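PDB 4WAC: glycosyl transferase, group 1 family protein from Staphylococcus aureus, which is a GT-B type glycosyltransferase of group 1, built on two Rossmann-like parallel-sheet domains with a long antiparallel sheet inserted in the first. Local coordinates for residues M11-L16 against S25-R30; N277-N282 against D300-F305; E289-D294 against I429-S434; S308-I313 against E486-K491. One frame throughout, in Å; residues are numbered along the deposited sequence.

Interaction 1: residues M11-L16 against S25-R30; sequences MMVHEL and SSMFNR. With ACT (acetate ion), chain C.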
loop_
_atom_site.group_PDB
_atom_site.type_symbol
_atom_site.label_atom_id
_atom_site.label_comp_id
_atom_site.label_asym_id
_atom_site.label_seq_id
_atom_site.Cartn_x
_atom_site.Cartn_y
_atom_site.Cartn_z
ATOM N N MET A 11 21.166 4.772 38.742
ATOM C CA MET A 11 21.030 3.407 38.226
ATOM C C MET A 11 20.058 3.426 37.050
ATOM O O MET A 11 18.900 3.867 37.179
ATOM C CB MET A 11 20.554 2.471 39.322
ATOM C CG MET A 11 21.324 2.688 40.599
ATOM S SD MET A 11 21.081 1.413 41.864
ATOM C CE MET A 11 19.312 1.487 42.090
ATOM N N MET A 12 20.527 2.966 35.914
ATOM C CA MET A 12 19.871 3.196 34.660
ATOM C C MET A 12 19.195 2.004 34.076
ATOM O O MET A 12 19.745 0.951 34.051
ATOM C CB MET A 12 20.888 3.649 33.672
ATOM C CG MET A 12 21.402 5.010 33.973
ATOM S SD MET A 12 22.580 5.357 32.712
ATOM C CE MET A 12 23.496 6.618 33.535
ATOM N N VAL A 13 17.997 2.210 33.568
ATOM C CA VAL A 13 17.224 1.129 32.956
ATOM C C VAL A 13 16.150 1.800 32.082
ATOM O O VAL A 13 15.786 2.971 32.319
ATOM C CB VAL A 13 16.605 0.158 34.021
ATOM C CG1 VAL A 13 15.510 0.822 34.852
ATOM C CG2 VAL A 13 16.113 -1.137 33.374
ATOM N N HIS A 14 15.671 1.096 31.062
ATOM C CA HIS A 14 14.808 1.741 30.074
ATOM C C HIS A 14 13.540 2.296 30.711
ATOM O O HIS A 14 13.196 3.458 30.492
ATOM C CB HIS A 14 14.427 0.800 28.912
ATOM C CG HIS A 14 13.817 1.536 27.762
ATOM N ND1 HIS A 14 14.563 2.342 26.926
ATOM C CD2 HIS A 14 12.527 1.646 27.352
ATOM C CE1 HIS A 14 13.754 2.914 26.038
ATOM N NE2 HIS A 14 12.519 2.507 26.272
ATOM N N GLU A 15 12.860 1.476 31.503
ATOM C CA GLU A 15 11.602 1.877 32.110
ATOM C C GLU A 15 11.402 1.199 33.443
ATOM O O GLU A 15 12.053 0.195 33.731
ATOM C CB GLU A 15 10.427 1.513 31.213
ATOM C CG GLU A 15 10.262 -0.007 31.049
ATOM C CD GLU A 15 8.860 -0.410 30.586
ATOM O OE1 GLU A 15 7.888 0.327 30.878
ATOM O OE2 GLU A 15 8.734 -1.454 29.915
ATOM N N LEU A 16 10.473 1.747 34.226
ATOM C CA LEU A 16 9.902 1.058 35.387
ATOM C C LEU A 16 8.400 0.803 35.154
ATOM O O LEU A 16 7.696 1.614 34.554
ATOM C CB LEU A 16 10.101 1.888 36.655
ATOM C CG LEU A 16 11.520 2.056 37.215
ATOM C CD1 LEU A 16 11.494 3.005 38.431
ATOM C CD2 LEU A 16 12.111 0.709 37.582
ATOM N N SER A 25 13.506 -5.385 40.457
ATOM C CA SER A 25 13.469 -5.779 41.846
ATOM C C SER A 25 14.876 -5.664 42.410
ATOM O O SER A 25 15.064 -5.058 43.464
ATOM C CB SER A 25 12.920 -7.188 42.012
ATOM O OG SER A 25 11.514 -7.144 41.840
ATOM N N SER A 26 15.868 -6.202 41.700
ATOM C CA SER A 26 17.245 -6.104 42.179
ATOM C C SER A 26 17.656 -4.641 42.327
ATOM O O SER A 26 18.406 -4.312 43.233
ATOM C CB SER A 26 18.231 -6.819 41.246
ATOM O OG SER A 26 17.846 -8.160 40.995
ATOM N N MET A 27 17.164 -3.761 41.450
ATOM C CA MET A 27 17.525 -2.340 41.545
ATOM C C MET A 27 16.876 -1.718 42.775
ATOM O O MET A 27 17.541 -1.014 43.539
ATOM C CB MET A 27 17.128 -1.567 40.275
ATOM C CG MET A 27 17.837 -2.084 39.033
ATOM S SD MET A 27 17.203 -1.390 37.482
ATOM C CE MET A 27 17.866 0.280 37.565
ATOM N N PHE A 28 15.585 -1.998 42.961
ATOM C CA PHE A 28 14.831 -1.490 44.099
ATOM C C PHE A 28 15.526 -1.819 45.412
ATOM O O PHE A 28 15.870 -0.927 46.194
ATOM C CB PHE A 28 13.428 -2.067 44.109
ATOM C CG PHE A 28 12.539 -1.488 43.053
ATOM C CD1 PHE A 28 12.701 -0.185 42.656
ATOM C CD2 PHE A 28 11.545 -2.257 42.455
ATOM C CE1 PHE A 28 11.889 0.370 41.660
ATOM C CE2 PHE A 28 10.738 -1.722 41.478
ATOM C CZ PHE A 28 10.914 -0.397 41.075
ATOM N N ASN A 29 15.759 -3.102 45.646
ATOM C CA ASN A 29 16.393 -3.478 46.883
ATOM C C ASN A 29 17.816 -2.946 46.998
ATOM O O ASN A 29 18.272 -2.639 48.097
ATOM C CB ASN A 29 16.402 -4.990 47.072
ATOM C CG ASN A 29 16.663 -5.363 48.529
ATOM O OD1 ASN A 29 15.960 -4.886 49.427
ATOM N ND2 ASN A 29 17.720 -6.144 48.778
ATOM N N ARG A 30 18.517 -2.825 45.874
ATOM C CA ARG A 30 19.906 -2.368 45.920
ATOM C C ARG A 30 19.931 -0.898 46.323
ATOM O O ARG A 30 20.831 -0.429 47.032
ATOM C CB ARG A 30 20.593 -2.596 44.565
ATOM C CG ARG A 30 21.673 -1.583 44.183
ATOM C CD ARG A 30 22.860 -2.188 43.414
ATOM N NE ARG A 30 22.529 -3.114 42.323
ATOM C CZ ARG A 30 22.230 -2.765 41.067
ATOM N NH1 ARG A 30 22.139 -1.491 40.706
ATOM N NH2 ARG A 30 21.978 -3.703 40.162
HETATM C C ACT C . 16.573 -1.960 29.648
HETATM O O ACT C . 16.992 -0.866 30.084
HETATM O OXT ACT C . 17.345 -2.507 28.824
HETATM C CH3 ACT C . 15.256 -2.556 30.096
#
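The strand and helix that open the first beta-alpha-beta unit of the N-terminal Rossmann-like domain (strand 8-12, helix 23-36, strand 41-45) pack together here, where Met11, Val13 and Leu16 receive Met27, Phe28 and Arg30 from one side of the helix. All seven touching residues are buried; no hydrogen bond runs between the segments, and they meet by side-chain packing. Met27 supplies the central piece. Its chain is extended to SD and then bends (chi3 73°), bringing CE against Val13 CG1 at 3.6 Å and Met11 CB at 3.9 Å. Met11 answers from the strand: it also bends at its last torsion (chi3 -58°), and its CE lies 3.4 Å from Met27 O. The two methionines thus hook around each other, each methyl reaching the base or backbone of its partner. The sulfur of Met11 passes alongside Arg30 and sits at the edge of the guanidinium group, near its plane, with Met11 SD 3.3 Å from Arg30 NH1. The stronger partner of that group is Asp231, outside the two segments, which makes a salt bridge with NH2. Farther along, Leu16 and Phe28 come from opposite directions, Leu16 CD2 meeting Phe28 CZ at 3.9 Å, and helix 52-61 packs beside them through Ile56 and Leu59. At His14 the backbone bonds an acetate ion, probably from the crystallisation liquor, to which Ser235 OG is also hydrogen-bonded: His14 N donates to acetate O over 2.6 Å at an N-H...O angle of 139°, and Val13 CG2 lies 3.4 Å from that same oxygen.

Interaction 2: residues N277-N282 against D300-F305; sequences NANKIN and DVENIF
Ala278, Asn279 and Asn303 join two loops at one end of the seven-stranded parallel sheet of the N-terminal Rossmann-like domain, those leading into strand 283-286 and into the outermost strand, 304-306. The apolar part is small: Ala278 CB rests 3.6 Å from Ile304 CD1 and 4.1 Å from Val301 CB, and it also touches Val284 of strand 283-286. The polar part is larger and uses both ends of the Asn279 amide and the NH2 of Asn303. Asn279 OD1 takes two backbone donors, Asn303 N at 3.1 Å, lying in the carbonyl plane, and Glu302 N at 3.2 Å, tilted 21° from it. On the other end of this amide, Asn279 ND2 donates to Glu302 OE1 over 2.9 Å, approaching from above the carboxylate plane; the bend of the glutamate at chi2 (80°) folds the acid back to this position. With three bonds the amide of Asn279 is fixed in rotation and ties down the backbone at 302-303, where Asn303 is the centre of an inverse gamma turn. Asn303 adds a side-chain donor: its ND2 bonds to Ala278 O at 3.2 Å, with an N-H...O angle of 156° and the acceptor close to the plane of the Asn303 amide.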
loop_
_atom_site.group_PDB
_atom_site.type_symbol
_atom_site.label_atom_id
_atom_site.label_comp_id
_atom_site.label_asym_id
_atom_site.label_seq_id
_atom_site.Cartn_x
_atom_site.Cartn_y
_atom_site.Cartn_z
ATOM N N ASN A 277 33.743 -3.631 26.001
ATOM C CA ASN A 277 34.187 -2.295 26.405
ATOM C C ASN A 277 34.463 -2.105 27.907
ATOM O O ASN A 277 34.651 -0.970 28.368
ATOM C CB ASN A 277 33.170 -1.255 25.939
ATOM C CG ASN A 277 33.066 -1.203 24.425
ATOM O OD1 ASN A 277 33.895 -0.573 23.759
ATOM N ND2 ASN A 277 32.044 -1.855 23.873
ATOM N N ALA A 278 34.520 -3.208 28.653
ATOM C CA ALA A 278 34.829 -3.188 30.086
ATOM C C ALA A 278 36.069 -2.358 30.469
ATOM O O ALA A 278 36.073 -1.710 31.511
ATOM C CB ALA A 278 34.998 -4.616 30.601
ATOM N N ASN A 279 37.120 -2.366 29.655
ATOM C CA ASN A 279 38.329 -1.613 30.022
ATOM C C ASN A 279 38.271 -0.137 29.622
ATOM O O ASN A 279 39.235 0.614 29.807
ATOM C CB ASN A 279 39.581 -2.269 29.423
ATOM C CG ASN A 279 39.975 -3.555 30.153
ATOM O OD1 ASN A 279 39.531 -3.804 31.278
ATOM N ND2 ASN A 279 40.836 -4.357 29.533
ATOM N N LYS A 280 37.131 0.265 29.076
ATOM C CA LYS A 280 36.883 1.649 28.684
ATOM C C LYS A 280 35.996 2.382 29.705
ATOM O O LYS A 280 35.722 3.566 29.574
ATOM C CB LYS A 280 36.231 1.686 27.306
ATOM C CG LYS A 280 37.064 1.052 26.211
ATOM C CD LYS A 280 36.761 1.702 24.864
ATOM C CE LYS A 280 37.606 1.091 23.756
ATOM N NZ LYS A 280 37.265 -0.347 23.556
ATOM N N ILE A 281 35.530 1.648 30.706
ATOM C CA ILE A 281 34.799 2.223 31.823
ATOM C C ILE A 281 35.367 1.692 33.139
ATOM O O ILE A 281 36.374 0.969 33.161
ATOM C CB ILE A 281 33.280 1.913 31.754
ATOM C CG1 ILE A 281 33.020 0.404 31.764
ATOM C CG2 ILE A 281 32.650 2.530 30.517
ATOM C CD1 ILE A 281 31.540 0.071 31.938
ATOM N N ASN A 282 34.730 2.036 34.247
ATOM C CA ASN A 282 35.296 1.632 35.521
ATOM C C ASN A 282 35.071 0.139 35.775
ATOM O O ASN A 282 35.887 -0.506 36.403
ATOM C CB ASN A 282 34.720 2.474 36.656
ATOM C CG ASN A 282 35.016 3.962 36.489
ATOM O OD1 ASN A 282 34.381 4.650 35.680
ATOM N ND2 ASN A 282 35.984 4.469 37.262
ATOM N N ASP A 300 39.397 -10.360 25.946
ATOM C CA ASP A 300 40.630 -9.703 26.343
ATOM C C ASP A 300 40.271 -8.407 27.066
ATOM O O ASP A 300 40.427 -7.309 26.529
ATOM C CB ASP A 300 41.532 -9.443 25.130
ATOM C CG ASP A 300 42.910 -8.889 25.520
ATOM O OD1 ASP A 300 43.696 -9.623 26.169
ATOM O OD2 ASP A 300 43.219 -7.729 25.168
ATOM N N VAL A 301 39.747 -8.559 28.278
ATOM C CA VAL A 301 39.523 -7.443 29.193
ATOM C C VAL A 301 39.761 -7.902 30.619
ATOM O O VAL A 301 39.843 -9.107 30.887
ATOM C CB VAL A 301 38.094 -6.861 29.093
ATOM C CG1 VAL A 301 37.927 -6.050 27.826
ATOM C CG2 VAL A 301 37.057 -7.969 29.169
ATOM N N GLU A 302 39.865 -6.940 31.533
ATOM C CA GLU A 302 40.182 -7.244 32.921
ATOM C C GLU A 302 39.193 -6.670 33.922
ATOM O O GLU A 302 39.059 -7.206 35.020
ATOM C CB GLU A 302 41.583 -6.749 33.251
ATOM C CG GLU A 302 42.674 -7.499 32.506
ATOM C CD GLU A 302 42.830 -7.017 31.082
ATOM O OE1 GLU A 302 42.929 -5.785 30.892
ATOM O OE2 GLU A 302 42.827 -7.861 30.155
ATOM N N ASN A 303 38.495 -5.596 33.549
ATOM C CA ASN A 303 37.617 -4.896 34.493
ATOM C C ASN A 303 36.307 -5.629 34.765
ATOM O O ASN A 303 35.216 -5.051 34.699
ATOM C CB ASN A 303 37.307 -3.474 34.001
ATOM C CG ASN A 303 38.430 -2.498 34.296
ATOM O OD1 ASN A 303 39.294 -2.764 35.123
ATOM N ND2 ASN A 303 38.402 -1.347 33.638
ATOM N N ILE A 304 36.416 -6.905 35.093
ATOM C CA ILE A 304 35.235 -7.685 35.395
ATOM C C ILE A 304 35.219 -8.022 36.883
ATOM O O ILE A 304 36.191 -8.546 37.420
ATOM C CB ILE A 304 35.189 -8.967 34.546
ATOM C CG1 ILE A 304 35.459 -8.627 33.074
ATOM C CG2 ILE A 304 33.855 -9.680 34.739
ATOM C CD1 ILE A 304 34.443 -7.695 32.442
ATOM N N PHE A 305 34.119 -7.712 37.557
ATOM C CA PHE A 305 34.054 -7.944 38.988
ATOM C C PHE A 305 32.803 -8.720 39.354
ATOM O O PHE A 305 31.775 -8.601 38.697
ATOM C CB PHE A 305 34.095 -6.614 39.737
ATOM C CG PHE A 305 35.213 -5.706 39.298
ATOM C CD1 PHE A 305 36.463 -5.761 39.910
ATOM C CD2 PHE A 305 35.024 -4.801 38.258
ATOM C CE1 PHE A 305 37.498 -4.919 39.500
ATOM C CE2 PHE A 305 36.060 -3.958 37.848
ATOM C CZ PHE A 305 37.292 -4.023 38.464
#

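Interaction 3: residues E289-D294 against I429-S434; sequences EAQRLD and IKYGPS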
loop_
_atom_site.group_PDB
_atom_site.type_symbol
_atom_site.label_atom_id
_atom_site.label_comp_id
_atom_site.label_asym_id
_atom_site.label_seq_id
_atom_site.Cartn_x
_atom_site.Cartn_y
_atom_site.Cartn_z
ATOM N N GLU A 289 31.162 -15.578 40.526
ATOM C CA GLU A 289 32.552 -15.829 40.167
ATOM C C GLU A 289 32.617 -16.790 38.981
ATOM O O GLU A 289 33.468 -16.640 38.097
ATOM C CB GLU A 289 33.331 -16.392 41.360
ATOM C CG GLU A 289 33.855 -15.308 42.305
ATOM C CD GLU A 289 34.990 -14.483 41.700
ATOM O OE1 GLU A 289 35.332 -13.427 42.290
ATOM O OE2 GLU A 289 35.539 -14.896 40.644
ATOM N N ALA A 290 31.709 -17.765 38.962
ATOM C CA ALA A 290 31.635 -18.694 37.843
ATOM C C ALA A 290 31.571 -17.922 36.529
ATOM O O ALA A 290 32.340 -18.186 35.611
ATOM C CB ALA A 290 30.436 -19.621 37.983
ATOM N N GLN A 291 30.685 -16.936 36.458
ATOM C CA GLN A 291 30.523 -16.183 35.219
ATOM C C GLN A 291 31.708 -15.267 34.966
ATOM O O GLN A 291 32.146 -15.101 33.830
ATOM C CB GLN A 291 29.233 -15.375 35.247
ATOM C CG GLN A 291 28.985 -14.607 33.977
ATOM C CD GLN A 291 27.660 -13.910 34.033
ATOM O OE1 GLN A 291 27.032 -13.868 35.091
ATOM N NE2 GLN A 291 27.207 -13.377 32.905
ATOM N N ARG A 292 32.228 -14.677 36.032
ATOM C CA ARG A 292 33.402 -13.833 35.894
ATOM C C ARG A 292 34.555 -14.638 35.332
ATOM O O ARG A 292 35.294 -14.164 34.461
ATOM C CB ARG A 292 33.801 -13.226 37.228
ATOM C CG ARG A 292 34.919 -12.211 37.101
ATOM C CD ARG A 292 35.298 -11.689 38.459
ATOM N NE ARG A 292 36.067 -12.690 39.166
ATOM C CZ ARG A 292 37.377 -12.618 39.355
ATOM N NH1 ARG A 292 38.059 -11.556 38.933
ATOM N NH2 ARG A 292 37.991 -13.591 40.002
ATOM N N LEU A 293 34.697 -15.863 35.832
ATOM C CA LEU A 293 35.779 -16.733 35.401
ATOM C C LEU A 293 35.644 -17.069 33.910
ATOM O O LEU A 293 36.615 -16.941 33.160
ATOM C CB LEU A 293 35.813 -18.010 36.244
ATOM C CG LEU A 293 36.346 -17.869 37.679
ATOM C CD1 LEU A 293 36.184 -19.183 38.460
ATOM C CD2 LEU A 293 37.798 -17.379 37.715
ATOM N N ASP A 294 34.446 -17.468 33.478
ATOM C CA ASP A 294 34.222 -17.780 32.061
ATOM C C ASP A 294 34.603 -16.607 31.148
ATOM O O ASP A 294 35.088 -16.818 30.040
ATOM C CB ASP A 294 32.755 -18.180 31.786
ATOM C CG ASP A 294 32.398 -19.581 32.298
ATOM O OD1 ASP A 294 33.305 -20.391 32.622
ATOM O OD2 ASP A 294 31.184 -19.871 32.349
ATOM N N ILE A 429 22.752 -25.928 36.712
ATOM C CA ILE A 429 22.987 -25.070 35.550
ATOM C C ILE A 429 23.808 -23.834 35.917
ATOM O O ILE A 429 24.049 -23.562 37.100
ATOM C CB ILE A 429 21.645 -24.608 34.886
ATOM C CG1 ILE A 429 20.596 -24.225 35.944
ATOM C CG2 ILE A 429 21.092 -25.671 33.938
ATOM C CD1 ILE A 429 20.542 -22.742 36.279
ATOM N N LYS A 430 24.236 -23.088 34.903
ATOM C CA LYS A 430 24.933 -21.830 35.149
ATOM C C LYS A 430 24.050 -20.605 34.833
ATOM O O LYS A 430 23.353 -20.564 33.815
ATOM C CB LYS A 430 26.230 -21.767 34.345
ATOM C CG LYS A 430 26.071 -21.934 32.868
ATOM C CD LYS A 430 27.418 -21.829 32.193
ATOM C CE LYS A 430 28.427 -22.756 32.856
ATOM N NZ LYS A 430 29.771 -22.562 32.258
ATOM N N TYR A 431 24.069 -19.616 35.726
ATOM C CA TYR A 431 24.866 -19.678 36.947
ATOM C C TYR A 431 23.983 -19.561 38.184
ATOM O O TYR A 431 22.821 -19.177 38.074
ATOM C CB TYR A 431 25.909 -18.574 36.944
ATOM C CG TYR A 431 26.724 -18.453 35.670
ATOM C CD1 TYR A 431 26.282 -17.685 34.600
ATOM C CD2 TYR A 431 27.962 -19.067 35.559
ATOM C CE1 TYR A 431 27.051 -17.554 33.441
ATOM C CE2 TYR A 431 28.731 -18.947 34.412
ATOM C CZ TYR A 431 28.279 -18.186 33.354
ATOM O OH TYR A 431 29.062 -18.073 32.220
ATOM N N GLY A 432 24.520 -19.902 39.355
ATOM C CA GLY A 432 23.788 -19.690 40.597
ATOM C C GLY A 432 23.528 -20.833 41.578
ATOM O O GLY A 432 23.964 -20.756 42.727
ATOM N N PRO A 433 22.795 -21.881 41.139
ATOM C CA PRO A 433 22.347 -23.011 41.974
ATOM C C PRO A 433 23.480 -23.825 42.629
ATOM O O PRO A 433 23.288 -24.331 43.741
ATOM C CB PRO A 433 21.561 -23.895 40.985
ATOM C CG PRO A 433 21.217 -23.026 39.863
ATOM C CD PRO A 433 22.319 -22.019 39.750
ATOM N N SER A 434 24.624 -23.944 41.953
ATOM C CA SER A 434 25.766 -24.720 42.456
ATOM C C SER A 434 26.326 -24.164 43.772
ATOM O O SER A 434 26.952 -24.878 44.558
ATOM C CB SER A 434 26.859 -24.776 41.381
ATOM O OG SER A 434 27.338 -23.483 41.048
#
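With chi1 at -178° and an extended chain beyond CG, Gln291 lays its aliphatic stem across the Tyr431 ring, while Asp294 (chi1 -74°) leans its carboxylate toward the phenol. Gln291 CB sits over the ring centre, 3.5 Å from the centroid and 11° off the normal, a clear CH-pi contact. Lys430 CB lies on the opposite face, offset toward the rim, so the ring is sandwiched between a helix residue and its own neighbour; the peptide bond between Lys430 and Tyr431 is cis. Ala290 CB adds an oblique contact at 3.5 Å from Tyr431 CD2. This is a junction between the two Rossmann-like domains of the GT-B fold: helix 289-298 packs on the seven-stranded sheet, whereas the loop follows strand 424-427 of the six-stranded one. Two donors converge on one carboxylate oxygen. Asp294 OD2 accepts from Tyr431 OH at 2.8 Å on its anti lone pair, the one away from OD1, and Lys430 NZ forms a salt bridge with Asp294 OD2 at 3.0 Å from the syn side. The far end of Gln291 is held by NE2, bonded to Val255 O, but its OE1 is buried without a partner in the model.

Interaction 4: residues S308-I313 against E486-K491; sequences SNFVKI and ESILEK
This is a buried apolar contact between the connection that leaves strand 304-306 and helix 485-496, the last helix of the chain, which crosses back to the N-terminal domain as in other GT-B proteins; Phe310 and Ile488 carry it. Helix 23-36 lies alongside, with Asn29 and Glu33 on Phe310 and Phe34 on Leu489. Ile488 points at the connection. Its CG2, opposite the backbone N of Ile488 about the first torsion, is laid over one face of the Phe310 ring, 3.6 Å from the centroid and 18° off the normal, a CH-pi contact displaced toward the rim. The same Ile488 CG2 also touches Ser308 O at 3.4 Å, while Ile488 CD1 reaches Ser308 CB at 3.7 Å. Ile488 CB approaches the ring as well, 3.5 Å from Phe310 CE1. Leu489 completes the apolar group with its CB at 4.2 Å from Phe310 CE1. The polar end of Ser308 is turned to its own segment, OG donating to Asn309 O over 2.6 Å, with a weak bond to Gln410 as well. With no hydrogen bond or charge pair between the segments, the contact probably rests on shape and dispersion, with the Ile488 methyl over the ring its most directional element.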
loop_
_atom_site.group_PDB
_atom_site.type_symbol
_atom_site.label_atom_id
_atom_site.label_comp_id
_atom_site.label_asym_id
_atom_site.label_seq_id
_atom_site.Cartn_x
_atom_site.Cartn_y
_atom_site.Cartn_z
ATOM N N SER A 308 27.314 -10.106 44.012
ATOM C CA SER A 308 25.990 -10.691 44.099
ATOM C C SER A 308 24.891 -9.668 44.404
ATOM O O SER A 308 25.134 -8.652 45.029
ATOM C CB SER A 308 25.995 -11.775 45.177
ATOM O OG SER A 308 24.720 -11.892 45.777
ATOM N N ASN A 309 23.675 -9.947 43.964
ATOM C CA ASN A 309 22.532 -9.221 44.492
ATOM C C ASN A 309 22.474 -9.273 46.005
ATOM O O ASN A 309 22.884 -10.251 46.628
ATOM C CB ASN A 309 21.208 -9.766 43.945
ATOM C CG ASN A 309 21.029 -9.487 42.461
ATOM O OD1 ASN A 309 20.879 -10.413 41.661
ATOM N ND2 ASN A 309 21.088 -8.209 42.080
ATOM N N PHE A 310 21.954 -8.207 46.593
ATOM C CA PHE A 310 21.633 -8.210 47.999
ATOM C C PHE A 310 20.535 -9.233 48.231
ATOM O O PHE A 310 19.702 -9.446 47.362
ATOM C CB PHE A 310 21.213 -6.810 48.457
ATOM C CG PHE A 310 22.348 -5.816 48.449
ATOM C CD1 PHE A 310 23.196 -5.695 49.556
ATOM C CD2 PHE A 310 22.590 -5.014 47.338
ATOM C CE1 PHE A 310 24.265 -4.786 49.544
ATOM C CE2 PHE A 310 23.656 -4.089 47.317
ATOM C CZ PHE A 310 24.490 -3.968 48.424
ATOM N N VAL A 311 20.544 -9.891 49.390
ATOM C CA VAL A 311 19.462 -10.811 49.702
ATOM C C VAL A 311 18.760 -10.421 50.992
ATOM O O VAL A 311 19.396 -10.115 51.996
ATOM C CB VAL A 311 19.948 -12.266 49.800
ATOM C CG1 VAL A 311 18.779 -13.184 50.152
ATOM C CG2 VAL A 311 20.579 -12.701 48.485
ATOM N N LYS A 312 17.436 -10.407 50.927
ATOM C CA LYS A 312 16.604 -9.949 52.017
ATOM C C LYS A 312 15.929 -11.133 52.676
ATOM O O LYS A 312 15.307 -11.953 51.995
ATOM C CB LYS A 312 15.557 -8.958 51.513
ATOM C CG LYS A 312 14.594 -8.507 52.592
ATOM C CD LYS A 312 13.486 -7.653 52.012
ATOM C CE LYS A 312 12.602 -7.090 53.107
ATOM N NZ LYS A 312 11.570 -6.189 52.533
ATOM N N ILE A 313 16.045 -11.223 53.999
ATOM C CA ILE A 313 15.536 -12.389 54.717
ATOM C C ILE A 313 14.166 -12.123 55.317
ATOM O O ILE A 313 14.055 -11.632 56.444
ATOM C CB ILE A 313 16.482 -12.833 55.842
ATOM C CG1 ILE A 313 17.930 -12.842 55.354
ATOM C CG2 ILE A 313 16.072 -14.204 56.347
ATOM C CD1 ILE A 313 18.157 -13.733 54.161
ATOM N N GLU A 486 26.433 -6.782 54.511
ATOM C CA GLU A 486 27.671 -6.041 54.757
ATOM C C GLU A 486 28.774 -6.488 53.802
ATOM O O GLU A 486 29.596 -5.688 53.352
ATOM C CB GLU A 486 28.140 -6.205 56.209
ATOM C CG GLU A 486 29.184 -5.144 56.615
ATOM C CD GLU A 486 30.386 -5.690 57.389
ATOM O OE1 GLU A 486 31.435 -5.972 56.756
ATOM O OE2 GLU A 486 30.286 -5.807 58.632
ATOM N N SER A 487 28.777 -7.776 53.491
ATOM C CA SER A 487 29.768 -8.339 52.587
ATOM C C SER A 487 29.631 -7.746 51.173
ATOM O O SER A 487 30.628 -7.310 50.576
ATOM C CB SER A 487 29.650 -9.876 52.573
ATOM O OG SER A 487 28.311 -10.311 52.365
ATOM N N ILE A 488 28.401 -7.715 50.651
ATOM C CA ILE A 488 28.129 -7.166 49.317
ATOM C C ILE A 488 28.525 -5.686 49.254
ATOM O O ILE A 488 29.344 -5.261 48.417
ATOM C CB ILE A 488 26.624 -7.295 48.928
ATOM C CG1 ILE A 488 26.124 -8.736 49.043
ATOM C CG2 ILE A 488 26.392 -6.783 47.530
ATOM C CD1 ILE A 488 26.752 -9.656 48.054
ATOM N N LEU A 489 27.928 -4.916 50.162
ATOM C CA LEU A 489 28.147 -3.475 50.250
ATOM C C LEU A 489 29.626 -3.089 50.164
ATOM O O LEU A 489 30.001 -2.148 49.469
ATOM C CB LEU A 489 27.526 -2.969 51.549
ATOM C CG LEU A 489 27.419 -1.472 51.753
ATOM C CD1 LEU A 489 26.669 -0.867 50.577
ATOM C CD2 LEU A 489 26.653 -1.243 53.048
ATOM N N GLU A 490 30.459 -3.864 50.850
ATOM C CA GLU A 490 31.883 -3.614 50.902
ATOM C C GLU A 490 32.510 -3.758 49.520
ATOM O O GLU A 490 33.411 -2.989 49.159
ATOM C CB GLU A 490 32.551 -4.550 51.934
ATOM C CG GLU A 490 34.083 -4.339 52.132
ATOM C CD GLU A 490 34.700 -5.187 53.273
ATOM O OE1 GLU A 490 33.976 -5.953 53.950
ATOM O OE2 GLU A 490 35.927 -5.086 53.495
ATOM N N LYS A 491 32.027 -4.716 48.731
ATOM C CA LYS A 491 32.608 -4.915 47.399
ATOM C C LYS A 491 32.301 -3.713 46.501
ATOM O O LYS A 491 33.151 -3.285 45.699
ATOM C CB LYS A 491 32.101 -6.208 46.764
ATOM C CG LYS A 491 32.176 -7.401 47.687
ATOM C CD LYS A 491 32.314 -8.687 46.902
ATOM C CE LYS A 491 32.139 -9.895 47.804
ATOM N NZ LYS A 491 32.322 -11.166 47.063
#

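Interactions 1 and 4 are buried and without hydrogen bonds or salt bridges between their segments, whereas interactions 2 and 3 are only partly buried and add hydrogen bonds, with a salt bridge in 3. Interactions 1 and 2 reach the same seven-stranded sheet, one near its middle and the other at its outermost strand, and their centres are 22 Å apart. Interaction 3 shares that edge: Arg292 CD packs 3.4 Å from Ile304 O of interaction 2. Interaction 3 joins helix 289-298 to the loop after strand 424-427, and interaction 4 joins the connection after strand 304-306 to the last helix. Interaction 4 also meets interaction 1, where Arg30 CA lies 4.0 Å from Phe310 CD2.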